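Local coordinates for protein hydroxylacyl-CoA dehydrogenase (Streptomyces coelicolor, PDB 5BKA) that probably takes part in biosynthesis of the polyketide actinorhodin as a SnoaL-like member of the NTF2-like superfamily, at residues S16-Q21 / A95-L100; H20-L25 / A31-T36; G41-S46 / T59-D64. All coordinates share one frame; numbering follows the deposited sequence.

Contact 1 (S16-Q21 / A95-L100); sequences SFYGHQ and ATSYCL
Y18 reaches from helix 10-26 toward A95 and S97, two residues on the same side of strand 93-105, and meets them with different parts of its side chain, the hydroxyl and the ring carbon CE2. The backbones stay well apart, with 10.2 Å between Y18 CA and S97 CA, so the phenol spans most of the gap. A first torsion of -76° swings the ring away from the tyrosine's own carbonyl, and from there it runs out to the strand. The A95 methyl comes at the ring edge, near the ring plane: A95 CB sits a close 3.2 Å from Y18 OH. S97 approaches obliquely, its OG 3.8 Å from Y18 CE2.

The fold is that of the NTF2-like family, in which a long N-terminal helix packs against a strongly curved mixed sheet. Strand 93-105 runs there between strands 74-87 and 112-124, and Y18 also meets the neighbouring strands: F80 of strand 74-87 contacts its ring edge-to-face, and H82 of the third subunit packs on it as well.

Between the two hydroxyls, Y18 OH and S97 OG, which lie 4.5 Å apart, a water completes the polar link. It is hydrogen-bonded to Y18 OH at 3.0 Å and to S97 OG at 2.6 Å, and the two bonds open at about 106° at the water, close to tetrahedral. S97 OG is held a second time by T83 OG1 of strand 74-87, which helps fix where the serine presents its oxygen to the water. Y18 OH has a weak hydrogen bond to D121 OD2 of strand 112-124, so each of these buried hydroxyls has a protein partner as well as the water.

Contact 2 (H20-L25 / A31-T36); sequences HQMQKL and AGYAAT
Y33 slots between helix 10-26 and helix 30-35, a helical hairpin lying over the sheet of the NTF2-like fold; the two run nearly antiparallel (153°), their axes 8.2 Å apart at closest. From Y33 CB the anti torsion (chi1 172°) directs CG into the groove between them, and L25 CD1 stands over the ring centre, 4.1 Å from the centroid, in a CH-pi contact. Y33 CD1 lies 3.6 Å from L25 CB, and Q21 O sits at the ring edge, in its plane, 3.6 Å from this same CD1. Y33 CE1 meets Q21 CG at 3.6 Å and CE of the selenomethionine M22 at 4.0 Å. At the tip, Y33 OH is hydrogen-bonded to R136 NH1 of strand 132-140. Beside the ring, Q21 NE2 donates to T36 OG1 (2.6 Å), which itself donates to Y33 O (2.6 Å). Because the threonine proton is spent on that carbonyl, its oxygen is left to accept from the amide, while Q21 OE1 accepts from R136 NH2. Both ends of the amide are therefore engaged, which fixes its flip and joins the two helices to strand 132-140 through polar bonds flanking an aromatic ring whose carbons pack on L25 and M22.

Contact 3 (G41-S46 / T59-D64); sequences GEFRHS and TAVLED
F43, on strand 41-44, turns toward helix 54-67 and starts the contact with V61 and L62. In this NTF2-like fold the short strand lies within the curved mixed sheet, between strands 52-53 and 132-140, and helix 54-67 packs beside that end of the sheet. With CG anti to the backbone N (chi1 177°), the F43 ring stretches out toward the helix, so that its outer carbon CE2 does the touching. V61 CG1 comes at the ring edge, near the ring plane, 4.0 Å from F43 CE2, and the two side chains cross at a slant. L62 CD2 approaches the same CE2 obliquely and less closely, at 4.5 Å; this leucine also packs on F30 and Y33 of helix 30-35, and F43 touches Y33 too.

At R44 the strand sends its side chain the other way, where the guanidinium NE is hydrogen-bonded to L49 O. The chain then leaves the strand, and H45 points back toward the helix, its imidazole meeting the F65 ring with planes about 30° apart. No hydrogen bond joins the two segments; what passes between them is van der Waals packing. V61 CG1 serves both aromatic side chains, with H45 ND1 4.3 Å from it, while the backbone N of H45 lies 4.1 Å above the centre of one F43 face.

Contacts 1 and 2 share helix 10-26, which turns one side to strand 93-105 and another to helix 30-35. Contact 1 is wholly buried and has a water between hydroxyls; contacts 2 and 3 are partly buried. Contact 2 combines one direct side-chain hydrogen bond across the helices with ring packing, whereas contact 3, farthest of the three from the chain centre, is purely van der Waals. Contacts 2 and 3 meet where L62 CD1 lies 3.5 Å from Y33 CD2, so that helix 30-35 packs on helix 54-67. Contacts 1 and 3 do not touch, yet both reach the same sheet. Contact 1 is near both other subunits, contact 2 near the third, and contact 3 is touched by neither.

Contact 1 (S16-Q21 / A95-L100)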
loop_
_atom_site.group_PDB
_atom_site.type_symbol
_atom_site.label_atom_id
_atom_site.label_comp_id
_atom_site.label_asym_id
_atom_site.label_seq_id
_atom_site.Cartn_x
_atom_site.Cartn_y
_atom_site.Cartn_z
ATOM N N SER B 16 -8.965 -4.931 -4.394
ATOM C CA SER B 16 -10.066 -4.001 -4.627
ATOM C C SER B 16 -11.107 -4.097 -3.520
ATOM O O SER B 16 -11.616 -3.078 -3.038
ATOM C CB SER B 16 -10.702 -4.272 -5.990
ATOM O OG SER B 16 -11.800 -3.405 -6.218
ATOM N N PHE B 17 -11.464 -5.324 -3.131
ATOM C CA PHE B 17 -12.374 -5.531 -2.009
ATOM C C PHE B 17 -11.881 -4.804 -0.763
ATOM O O PHE B 17 -12.649 -4.109 -0.089
ATOM C CB PHE B 17 -12.530 -7.031 -1.744
ATOM C CG PHE B 17 -13.388 -7.359 -0.555
ATOM C CD1 PHE B 17 -14.770 -7.326 -0.649
ATOM C CD2 PHE B 17 -12.812 -7.713 0.655
ATOM C CE1 PHE B 17 -15.561 -7.633 0.443
ATOM C CE2 PHE B 17 -13.598 -8.021 1.751
ATOM C CZ PHE B 17 -14.974 -7.980 1.644
ATOM N N TYR B 18 -10.589 -4.944 -0.450
ATOM C CA TYR B 18 -10.028 -4.271 0.717
ATOM C C TYR B 18 -10.027 -2.757 0.541
ATOM O O TYR B 18 -10.237 -2.015 1.508
ATOM C CB TYR B 18 -8.608 -4.771 0.981
ATOM C CG TYR B 18 -8.539 -6.140 1.617
ATOM C CD1 TYR B 18 -9.611 -6.648 2.337
ATOM C CD2 TYR B 18 -7.397 -6.921 1.501
ATOM C CE1 TYR B 18 -9.549 -7.898 2.919
ATOM C CE2 TYR B 18 -7.324 -8.170 2.081
ATOM C CZ TYR B 18 -8.403 -8.654 2.789
ATOM O OH TYR B 18 -8.335 -9.900 3.368
ATOM N N GLY B 19 -9.783 -2.280 -0.682
ATOM C CA GLY B 19 -9.750 -0.842 -0.909
ATOM C C GLY B 19 -11.074 -0.174 -0.593
ATOM O O GLY B 19 -11.123 0.828 0.123
ATOM N N HIS B 20 -12.168 -0.724 -1.126
ATOM C CA HIS B 20 -13.494 -0.196 -0.818
ATOM C C HIS B 20 -13.847 -0.411 0.648
ATOM O O HIS B 20 -14.432 0.472 1.288
ATOM C CB HIS B 20 -14.540 -0.849 -1.721
ATOM C CG HIS B 20 -14.480 -0.396 -3.147
ATOM N ND1 HIS B 20 -15.239 0.649 -3.629
ATOM C CD2 HIS B 20 -13.752 -0.847 -4.195
ATOM C CE1 HIS B 20 -14.982 0.822 -4.913
ATOM N NE2 HIS B 20 -14.081 -0.072 -5.282
ATOM N N GLN B 21 -13.506 -1.581 1.192
ATOM C CA GLN B 21 -13.888 -1.921 2.560
ATOM C C GLN B 21 -13.281 -0.949 3.566
ATOM O O GLN B 21 -13.986 -0.401 4.422
ATOM C CB GLN B 21 -13.466 -3.360 2.867
ATOM C CG GLN B 21 -13.765 -3.835 4.277
ATOM C CD GLN B 21 -13.321 -5.269 4.507
ATOM O OE1 GLN B 21 -12.169 -5.622 4.260
ATOM N NE2 GLN B 21 -14.239 -6.105 4.977
ATOM N N ALA B 95 -6.904 -15.083 4.020
ATOM C CA ALA B 95 -6.092 -13.919 3.688
ATOM C C ALA B 95 -5.349 -13.423 4.919
ATOM O O ALA B 95 -5.931 -13.311 6.004
ATOM C CB ALA B 95 -6.942 -12.795 3.092
ATOM N N THR B 96 -4.061 -13.136 4.745
ATOM C CA THR B 96 -3.237 -12.536 5.788
ATOM C C THR B 96 -2.575 -11.288 5.226
ATOM O O THR B 96 -1.890 -11.355 4.200
ATOM C CB THR B 96 -2.175 -13.515 6.297
ATOM O OG1 THR B 96 -2.810 -14.681 6.833
ATOM C CG2 THR B 96 -1.333 -12.861 7.385
ATOM N N SER B 97 -2.774 -10.156 5.895
ATOM C CA SER B 97 -2.237 -8.880 5.447
ATOM C C SER B 97 -1.607 -8.137 6.613
ATOM O O SER B 97 -2.005 -8.307 7.769
ATOM C CB SER B 97 -3.323 -7.999 4.810
ATOM O OG SER B 97 -4.024 -8.701 3.801
ATOM N N TYR B 98 -0.611 -7.318 6.296
ATOM C CA TYR B 98 -0.126 -6.326 7.239
ATOM C C TYR B 98 -1.120 -5.177 7.306
ATOM O O TYR B 98 -1.771 -4.837 6.313
ATOM C CB TYR B 98 1.244 -5.784 6.822
ATOM C CG TYR B 98 2.376 -6.789 6.808
ATOM C CD1 TYR B 98 2.220 -8.063 7.338
ATOM C CD2 TYR B 98 3.606 -6.456 6.257
ATOM C CE1 TYR B 98 3.261 -8.975 7.320
ATOM C CE2 TYR B 98 4.647 -7.357 6.233
ATOM C CZ TYR B 98 4.473 -8.614 6.765
ATOM O OH TYR B 98 5.517 -9.507 6.739
ATOM N N CYS B 99 -1.230 -4.568 8.480
ATOM C CA CYS B 99 -2.028 -3.361 8.619
ATOM C C CYS B 99 -1.317 -2.389 9.546
ATOM O O CYS B 99 -0.758 -2.786 10.571
ATOM C CB CYS B 99 -3.436 -3.665 9.156
ATOM S SG CYS B 99 -4.418 -2.198 9.586
ATOM N N LEU B 100 -1.358 -1.110 9.184
ATOM C CA LEU B 100 -0.760 -0.040 9.972
ATOM C C LEU B 100 -1.801 1.057 10.124
ATOM O O LEU B 100 -2.300 1.587 9.124
ATOM C CB LEU B 100 0.513 0.506 9.315
ATOM C CG LEU B 100 1.194 1.696 10.006
ATOM C CD1 LEU B 100 1.682 1.327 11.403
ATOM C CD2 LEU B 100 2.342 2.233 9.162
HETATM O O HOH W 1 -5.816 -10.203 4.987
#

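Contact 2 (H20-L25 / A31-T36)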
loop_
_atom_site.group_PDB
_atom_site.type_symbol
_atom_site.label_atom_id
_atom_site.label_comp_id
_atom_site.label_asym_id
_atom_site.label_seq_id
_atom_site.Cartn_x
_atom_site.Cartn_y
_atom_site.Cartn_z
ATOM N N HIS B 20 -12.168 -0.724 -1.126
ATOM C CA HIS B 20 -13.494 -0.196 -0.818
ATOM C C HIS B 20 -13.847 -0.411 0.648
ATOM O O HIS B 20 -14.432 0.472 1.288
ATOM C CB HIS B 20 -14.540 -0.849 -1.721
ATOM C CG HIS B 20 -14.480 -0.396 -3.147
ATOM N ND1 HIS B 20 -15.239 0.649 -3.629
ATOM C CD2 HIS B 20 -13.752 -0.847 -4.195
ATOM C CE1 HIS B 20 -14.982 0.822 -4.913
ATOM N NE2 HIS B 20 -14.081 -0.072 -5.282
ATOM N N GLN B 21 -13.506 -1.581 1.192
ATOM C CA GLN B 21 -13.888 -1.921 2.560
ATOM C C GLN B 21 -13.281 -0.949 3.566
ATOM O O GLN B 21 -13.986 -0.401 4.422
ATOM C CB GLN B 21 -13.466 -3.360 2.867
ATOM C CG GLN B 21 -13.765 -3.835 4.277
ATOM C CD GLN B 21 -13.321 -5.269 4.507
ATOM O OE1 GLN B 21 -12.169 -5.622 4.260
ATOM N NE2 GLN B 21 -14.239 -6.105 4.977
HETATM N N MSE B 22 -11.973 -0.716 3.475
HETATM C CA MSE B 22 -11.270 0.136 4.436
HETATM C C MSE B 22 -11.662 1.605 4.314
HETATM O O MSE B 22 -11.704 2.328 5.309
HETATM C CB MSE B 22 -9.757 0.003 4.265
HETATM C CG MSE B 22 -9.177 -1.291 4.795
HETATM SE SE MSE B 22 -10.051 -1.908 6.415
HETATM C CE MSE B 22 -10.437 -3.690 5.822
ATOM N N GLN B 23 -11.931 2.050 3.084
ATOM C CA GLN B 23 -12.348 3.434 2.888
ATOM C C GLN B 23 -13.706 3.702 3.525
ATOM O O GLN B 23 -13.953 4.812 4.009
ATOM C CB GLN B 23 -12.374 3.769 1.396
ATOM C CG GLN B 23 -10.993 4.005 0.801
ATOM C CD GLN B 23 -11.047 4.590 -0.598
ATOM O OE1 GLN B 23 -11.999 5.281 -0.959
ATOM N NE2 GLN B 23 -10.019 4.316 -1.394
ATOM N N LYS B 24 -14.591 2.705 3.527
ATOM C CA LYS B 24 -15.840 2.814 4.274
ATOM C C LYS B 24 -15.577 2.930 5.771
ATOM O O LYS B 24 -16.109 3.827 6.437
ATOM C CB LYS B 24 -16.739 1.617 3.961
ATOM C CG LYS B 24 -17.230 1.602 2.520
ATOM C CD LYS B 24 -18.160 0.438 2.240
ATOM C CE LYS B 24 -18.650 0.479 0.801
ATOM N NZ LYS B 24 -19.700 -0.537 0.535
ATOM N N LEU B 25 -14.768 2.018 6.320
ATOM C CA LEU B 25 -14.443 2.052 7.745
ATOM C C LEU B 25 -13.865 3.404 8.150
ATOM O O LEU B 25 -14.298 4.007 9.138
ATOM C CB LEU B 25 -13.463 0.926 8.082
ATOM C CG LEU B 25 -12.942 0.877 9.523
ATOM C CD1 LEU B 25 -14.055 0.495 10.486
ATOM C CD2 LEU B 25 -11.766 -0.085 9.650
ATOM N N ALA B 31 -21.838 0.668 9.001
ATOM C CA ALA B 31 -22.794 -0.288 8.449
ATOM C C ALA B 31 -22.330 -0.814 7.094
ATOM O O ALA B 31 -22.435 -2.015 6.818
ATOM C CB ALA B 31 -24.175 0.359 8.333
ATOM N N GLY B 32 -21.816 0.071 6.237
ATOM C CA GLY B 32 -21.266 -0.378 4.968
ATOM C C GLY B 32 -20.085 -1.311 5.146
ATOM O O GLY B 32 -19.932 -2.285 4.404
ATOM N N TYR B 33 -19.233 -1.026 6.134
ATOM C CA TYR B 33 -18.108 -1.910 6.424
ATOM C C TYR B 33 -18.599 -3.275 6.885
ATOM O O TYR B 33 -18.113 -4.314 6.421
ATOM C CB TYR B 33 -17.205 -1.269 7.478
ATOM C CG TYR B 33 -16.103 -2.166 8.001
ATOM C CD1 TYR B 33 -14.909 -2.309 7.308
ATOM C CD2 TYR B 33 -16.254 -2.858 9.196
ATOM C CE1 TYR B 33 -13.897 -3.124 7.789
ATOM C CE2 TYR B 33 -15.249 -3.673 9.684
ATOM C CZ TYR B 33 -14.073 -3.802 8.978
ATOM O OH TYR B 33 -13.073 -4.612 9.462
ATOM N N ALA B 34 -19.567 -3.292 7.806
ATOM C CA ALA B 34 -20.139 -4.556 8.259
ATOM C C ALA B 34 -20.833 -5.296 7.122
ATOM O O ALA B 34 -20.925 -6.528 7.150
ATOM C CB ALA B 34 -21.117 -4.310 9.409
ATOM N N ALA B 35 -21.333 -4.565 6.122
ATOM C CA ALA B 35 -21.995 -5.199 4.989
ATOM C C ALA B 35 -21.033 -6.001 4.121
ATOM O O ALA B 35 -21.485 -6.840 3.335
ATOM C CB ALA B 35 -22.708 -4.146 4.139
ATOM N N THR B 36 -19.725 -5.768 4.240
ATOM C CA THR B 36 -18.744 -6.584 3.535
ATOM C C THR B 36 -18.464 -7.900 4.246
ATOM O O THR B 36 -17.706 -8.723 3.721
ATOM C CB THR B 36 -17.435 -5.808 3.352
ATOM O OG1 THR B 36 -16.790 -5.646 4.622
ATOM C CG2 THR B 36 -17.704 -4.438 2.745
#

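Contact 3 (G41-S46 / T59-D64)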
loop_
_atom_site.group_PDB
_atom_site.type_symbol
_atom_site.label_atom_id
_atom_site.label_comp_id
_atom_site.label_asym_id
_atom_site.label_seq_id
_atom_site.Cartn_x
_atom_site.Cartn_y
_atom_site.Cartn_z
ATOM N N GLY B 41 -21.009 -12.633 10.481
ATOM C CA GLY B 41 -19.635 -12.172 10.471
ATOM C C GLY B 41 -18.972 -12.174 11.828
ATOM O O GLY B 41 -19.601 -11.846 12.834
ATOM N N GLU B 42 -17.698 -12.542 11.857
ATOM C CA GLU B 42 -16.929 -12.662 13.084
ATOM C C GLU B 42 -15.793 -11.649 13.033
ATOM O O GLU B 42 -15.030 -11.616 12.062
ATOM C CB GLU B 42 -16.404 -14.097 13.196
ATOM C CG GLU B 42 -15.677 -14.472 14.461
ATOM C CD GLU B 42 -16.109 -15.824 14.976
ATOM O OE1 GLU B 42 -15.378 -16.413 15.794
ATOM O OE2 GLU B 42 -17.188 -16.294 14.562
ATOM N N PHE B 43 -15.672 -10.826 14.071
ATOM C CA PHE B 43 -14.642 -9.791 14.115
ATOM C C PHE B 43 -14.024 -9.721 15.503
ATOM O O PHE B 43 -14.714 -9.390 16.474
ATOM C CB PHE B 43 -15.219 -8.430 13.718
ATOM C CG PHE B 43 -14.238 -7.309 13.819
ATOM C CD1 PHE B 43 -13.090 -7.307 13.047
ATOM C CD2 PHE B 43 -14.468 -6.245 14.671
ATOM C CE1 PHE B 43 -12.178 -6.266 13.131
ATOM C CE2 PHE B 43 -13.564 -5.199 14.762
ATOM C CZ PHE B 43 -12.413 -5.209 13.989
ATOM N N ARG B 44 -12.726 -10.002 15.597
ATOM C CA ARG B 44 -11.975 -9.869 16.845
ATOM C C ARG B 44 -11.070 -8.644 16.731
ATOM O O ARG B 44 -10.040 -8.684 16.051
ATOM C CB ARG B 44 -11.174 -11.132 17.143
ATOM C CG ARG B 44 -10.530 -11.134 18.516
ATOM C CD ARG B 44 -10.633 -12.491 19.190
ATOM N NE ARG B 44 -10.539 -12.379 20.644
ATOM C CZ ARG B 44 -10.360 -13.410 21.464
ATOM N NH1 ARG B 44 -10.252 -14.638 20.974
ATOM N NH2 ARG B 44 -10.288 -13.213 22.773
ATOM N N HIS B 45 -11.464 -7.558 17.401
ATOM C CA HIS B 45 -10.684 -6.324 17.359
ATOM C C HIS B 45 -9.328 -6.499 18.029
ATOM O O HIS B 45 -8.324 -5.945 17.565
ATOM C CB HIS B 45 -11.468 -5.196 18.032
ATOM C CG HIS B 45 -11.127 -3.829 17.526
ATOM N ND1 HIS B 45 -11.873 -3.183 16.564
ATOM C CD2 HIS B 45 -10.125 -2.978 17.858
ATOM C CE1 HIS B 45 -11.344 -1.998 16.320
ATOM N NE2 HIS B 45 -10.283 -1.849 17.092
ATOM N N SER B 46 -9.279 -7.263 19.119
ATOM C CA SER B 46 -8.064 -7.421 19.908
ATOM C C SER B 46 -8.229 -8.640 20.802
ATOM O O SER B 46 -9.359 -8.982 21.165
ATOM C CB SER B 46 -7.791 -6.169 20.755
ATOM O OG SER B 46 -6.410 -6.027 21.032
ATOM N N THR B 59 -21.103 -3.585 13.904
ATOM C CA THR B 59 -21.398 -2.155 13.933
ATOM C C THR B 59 -21.281 -1.591 15.344
ATOM O O THR B 59 -20.687 -0.525 15.541
ATOM C CB THR B 59 -22.790 -1.889 13.364
ATOM O OG1 THR B 59 -22.833 -2.271 11.984
ATOM C CG2 THR B 59 -23.178 -0.425 13.536
ATOM N N ALA B 60 -21.838 -2.287 16.337
ATOM C CA ALA B 60 -21.782 -1.813 17.717
ATOM C C ALA B 60 -20.343 -1.674 18.189
ATOM O O ALA B 60 -19.975 -0.668 18.804
ATOM C CB ALA B 60 -22.558 -2.764 18.629
ATOM N N VAL B 61 -19.518 -2.690 17.922
ATOM C CA VAL B 61 -18.112 -2.649 18.319
ATOM C C VAL B 61 -17.408 -1.453 17.685
ATOM O O VAL B 61 -16.587 -0.782 18.325
ATOM C CB VAL B 61 -17.420 -3.977 17.954
ATOM C CG1 VAL B 61 -15.937 -3.770 17.703
ATOM C CG2 VAL B 61 -17.642 -5.006 19.049
ATOM N N LEU B 62 -17.731 -1.157 16.426
ATOM C CA LEU B 62 -17.064 -0.058 15.736
ATOM C C LEU B 62 -17.429 1.291 16.345
ATOM O O LEU B 62 -16.556 2.144 16.536
ATOM C CB LEU B 62 -17.418 -0.081 14.251
ATOM C CG LEU B 62 -16.913 -1.272 13.441
ATOM C CD1 LEU B 62 -17.458 -1.227 12.024
ATOM C CD2 LEU B 62 -15.391 -1.322 13.432
ATOM N N GLU B 63 -18.715 1.506 16.640
ATOM C CA GLU B 63 -19.138 2.724 17.326
ATOM C C GLU B 63 -18.431 2.908 18.664
ATOM O O GLU B 63 -18.017 4.025 19.001
ATOM C CB GLU B 63 -20.654 2.716 17.511
ATOM C CG GLU B 63 -21.389 3.509 16.450
ATOM C CD GLU B 63 -22.875 3.229 16.426
ATOM O OE1 GLU B 63 -23.574 3.648 17.370
ATOM O OE2 GLU B 63 -23.338 2.571 15.471
ATOM N N ASP B 64 -18.299 1.835 19.452
ATOM C CA ASP B 64 -17.754 1.974 20.801
ATOM C C ASP B 64 -16.282 2.369 20.766
ATOM O O ASP B 64 -15.875 3.347 21.407
ATOM C CB ASP B 64 -17.941 0.680 21.595
ATOM C CG ASP B 64 -17.687 0.876 23.080
ATOM O OD1 ASP B 64 -16.514 1.048 23.468
ATOM O OD2 ASP B 64 -18.661 0.866 23.859
#